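Local coordinates for actin-binding protein, cofilin/tropomyosin family protein, putative (Entamoeba histolytica, PDB 4LIZ) that binds actin filaments and stabilises them, and may thereby support phagocytosis and pseudopod formation, at the sodium ion site. Residues are numbered along the deposited sequence; one frame, centred on the assembly and turned at random.

The sodium ion site. Residues 15-24, 43, 66. With NA (sodium ion), chain B.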
loop_
_atom_site.group_PDB
_atom_site.type_symbol
_atom_site.label_atom_id
_atom_site.label_comp_id
_atom_site.label_asym_id
_atom_site.label_seq_id
_atom_site.Cartn_x
_atom_site.Cartn_y
_atom_site.Cartn_z
ATOM N N GLU A 15 -3.184 11.196 -6.116
ATOM C CA GLU A 15 -2.363 11.105 -7.310
ATOM C C GLU A 15 -2.478 9.737 -8.004
ATOM O O GLU A 15 -2.531 9.592 -9.204
ATOM C CB GLU A 15 -0.929 11.496 -7.043
ATOM C CG GLU A 15 -0.740 12.935 -6.607
ATOM C CD GLU A 15 0.700 13.268 -6.551
ATOM O OE1 GLU A 15 1.368 13.043 -5.549
ATOM O OE2 GLU A 15 1.195 13.829 -7.547
ATOM N N VAL A 16 -2.372 8.660 -7.159
ATOM C CA VAL A 16 -2.535 7.313 -7.705
ATOM C C VAL A 16 -3.892 7.107 -8.365
ATOM O O VAL A 16 -3.912 6.652 -9.486
ATOM C CB VAL A 16 -2.258 6.270 -6.580
ATOM C CG1 VAL A 16 -2.685 4.899 -7.067
ATOM C CG2 VAL A 16 -0.853 6.242 -6.054
ATOM N N ILE A 17 -4.941 7.508 -7.695
ATOM C CA ILE A 17 -6.273 7.374 -8.202
ATOM C C ILE A 17 -6.507 8.182 -9.491
ATOM O O ILE A 17 -7.182 7.738 -10.340
ATOM C CB ILE A 17 -7.305 7.704 -7.140
ATOM C CG1 ILE A 17 -7.199 6.724 -5.986
ATOM C CG2 ILE A 17 -8.700 7.618 -7.707
ATOM C CD1 ILE A 17 -7.999 7.133 -4.805
ATOM N N ASP A 18 -5.904 9.349 -9.582
ATOM C CA ASP A 18 -6.154 10.243 -10.696
ATOM C C ASP A 18 -5.610 9.636 -11.967
ATOM O O ASP A 18 -4.471 9.557 -12.171
ATOM C CB ASP A 18 -5.436 11.563 -10.383
ATOM C CG ASP A 18 -5.694 12.667 -11.389
ATOM O OD1 ASP A 18 -6.386 12.476 -12.346
ATOM O OD2 ASP A 18 -5.138 13.708 -11.126
ATOM N N ASP A 19 -6.529 9.278 -12.842
ATOM C CA ASP A 19 -6.212 8.694 -14.117
ATOM C C ASP A 19 -5.413 9.657 -14.984
ATOM O O ASP A 19 -4.707 9.246 -15.825
ATOM C CB ASP A 19 -7.483 8.343 -14.911
ATOM C CG ASP A 19 -8.220 7.141 -14.377
ATOM O OD1 ASP A 19 -7.703 6.395 -13.578
ATOM O OD2 ASP A 19 -9.367 6.997 -14.812
ATOM N N LYS A 20 -5.648 10.949 -14.796
ATOM C CA LYS A 20 -4.973 11.955 -15.520
ATOM C C LYS A 20 -3.676 12.373 -14.973
ATOM O O LYS A 20 -3.019 13.244 -15.537
ATOM C CB LYS A 20 -5.937 13.171 -15.681
ATOM C CG LYS A 20 -7.334 12.982 -16.068
ATOM C CD LYS A 20 -7.365 12.696 -17.521
ATOM C CE LYS A 20 -8.814 12.598 -17.942
ATOM N NZ LYS A 20 -8.875 11.853 -19.187
ATOM N N ASN A 21 -3.216 11.844 -13.821
ATOM C CA ASN A 21 -1.911 12.051 -13.295
ATOM C C ASN A 21 -1.212 10.752 -13.600
ATOM O O ASN A 21 -1.081 9.855 -12.717
ATOM C CB ASN A 21 -1.948 12.355 -11.803
ATOM C CG ASN A 21 -0.588 12.636 -11.243
ATOM O OD1 ASN A 21 0.460 12.374 -11.889
ATOM N ND2 ASN A 21 -0.528 13.221 -10.010
ATOM N N GLU A 22 -0.671 10.639 -14.806
ATOM C CA GLU A 22 0.023 9.462 -15.238
ATOM C C GLU A 22 1.401 9.283 -14.684
ATOM O O GLU A 22 1.925 8.197 -14.796
ATOM C CB GLU A 22 0.016 9.480 -16.802
ATOM C CG GLU A 22 -1.376 9.381 -17.355
ATOM C CD GLU A 22 -1.348 9.177 -18.879
ATOM O OE1 GLU A 22 -0.433 9.672 -19.544
ATOM O OE2 GLU A 22 -2.252 8.512 -19.375
ATOM N N GLU A 23 1.961 10.269 -14.023
ATOM C CA GLU A 23 3.271 10.230 -13.402
ATOM C C GLU A 23 3.278 9.514 -12.035
ATOM O O GLU A 23 4.355 9.283 -11.503
ATOM C CB GLU A 23 3.826 11.649 -13.246
ATOM C CG GLU A 23 3.934 12.407 -14.608
ATOM C CD GLU A 23 4.733 11.639 -15.613
ATOM O OE1 GLU A 23 5.922 11.402 -15.359
ATOM O OE2 GLU A 23 4.177 11.214 -16.683
ATOM N N VAL A 24 2.085 9.295 -11.499
ATOM C CA VAL A 24 2.040 8.634 -10.188
ATOM C C VAL A 24 1.052 7.495 -10.284
ATOM O O VAL A 24 -0.142 7.653 -10.429
ATOM C CB VAL A 24 1.625 9.575 -9.047
ATOM C CG1 VAL A 24 1.508 8.851 -7.719
ATOM C CG2 VAL A 24 2.577 10.787 -8.918
ATOM N N LYS A 43 7.462 7.163 -4.691
ATOM C CA LYS A 43 6.311 7.530 -5.402
ATOM C C LYS A 43 6.671 7.707 -6.835
ATOM O O LYS A 43 7.750 8.253 -7.123
ATOM C CB LYS A 43 5.775 8.823 -4.832
ATOM C CG LYS A 43 4.432 9.166 -5.411
ATOM C CD LYS A 43 3.890 10.490 -4.839
ATOM C CE LYS A 43 4.638 11.795 -5.325
ATOM N NZ LYS A 43 4.028 13.063 -4.799
ATOM N N ARG A 66 -2.052 1.276 -8.371
ATOM C CA ARG A 66 -3.078 1.007 -9.343
ATOM C C ARG A 66 -2.596 -0.044 -10.309
ATOM O O ARG A 66 -1.446 -0.148 -10.587
ATOM C CB ARG A 66 -3.525 2.244 -10.113
ATOM C CG ARG A 66 -2.485 2.848 -10.993
ATOM C CD ARG A 66 -2.976 4.161 -11.554
ATOM N NE ARG A 66 -3.966 4.024 -12.590
ATOM C CZ ARG A 66 -5.046 4.781 -12.728
ATOM N NH1 ARG A 66 -5.338 5.718 -11.862
ATOM N NH2 ARG A 66 -5.825 4.572 -13.759
HETATM NA NA NA B . -2.272 8.485 -11.209
HETATM O O HOH W 1 -2.690 7.095 -13.078
#
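Asn21 places CG anti to its backbone N (chi1 -177°), pointing its amide toward Glu15, while Arg66 holds CG between backbone N and carbonyl carbon and bends at chi3 (-74°) to bring its guanidinium alongside the Val16 carbonyl and Asp19 carboxylate. Between them lies a sodium ion, bound in a near square pyramid by main-chain carbonyls, Glu15 O at 2.3 Å from NA, Asn21 O, Val24 O and the longer Asp18 O, and by a water; further ligands may be unseen. Val16 O, 3.0 Å from NA, is at most a loose ligand. Neutral carbonyls suit a weakly polarising monovalent ion, and the Glu15, Asp18 and Asp19 side chains instead make hydrogen bonds that probably brace the loop. Glu15, whose long chain spans both partners, takes ND2 of Asn21 on the anti lone pair of OE2 at 3.1 Å, nearly in the amide plane; its OE1 receives NZ of Lys43, whose chain is bent at its third torsion, on the syn side, 2.8 Å away, a salt bridge to strand 42-44. Asp18 OD1, met from above the carboxylate plane, accepts a hydrogen bond from backbone N of Lys20, as in an Asx-type turn. The flat, multiply donating guanidinium of Arg66 serves acceptors at its edge, among them Val16 O, which NH1 reaches at 2.9 Å, fairly straight (163° at H), and Asp19 OD1, which NH1 and NH2 both grip, NH2 at 2.6 Å. The coordinating water lies over one guanidinium face, and Asp19 may offset this positive charge near the ion. The sodium, possibly from the crystallisation medium, gathers the end of helix 10-17 and the following loop, and with Arg66 of strand 60-69 and Lys43 probably steadies this corner of the ADF-homology fold.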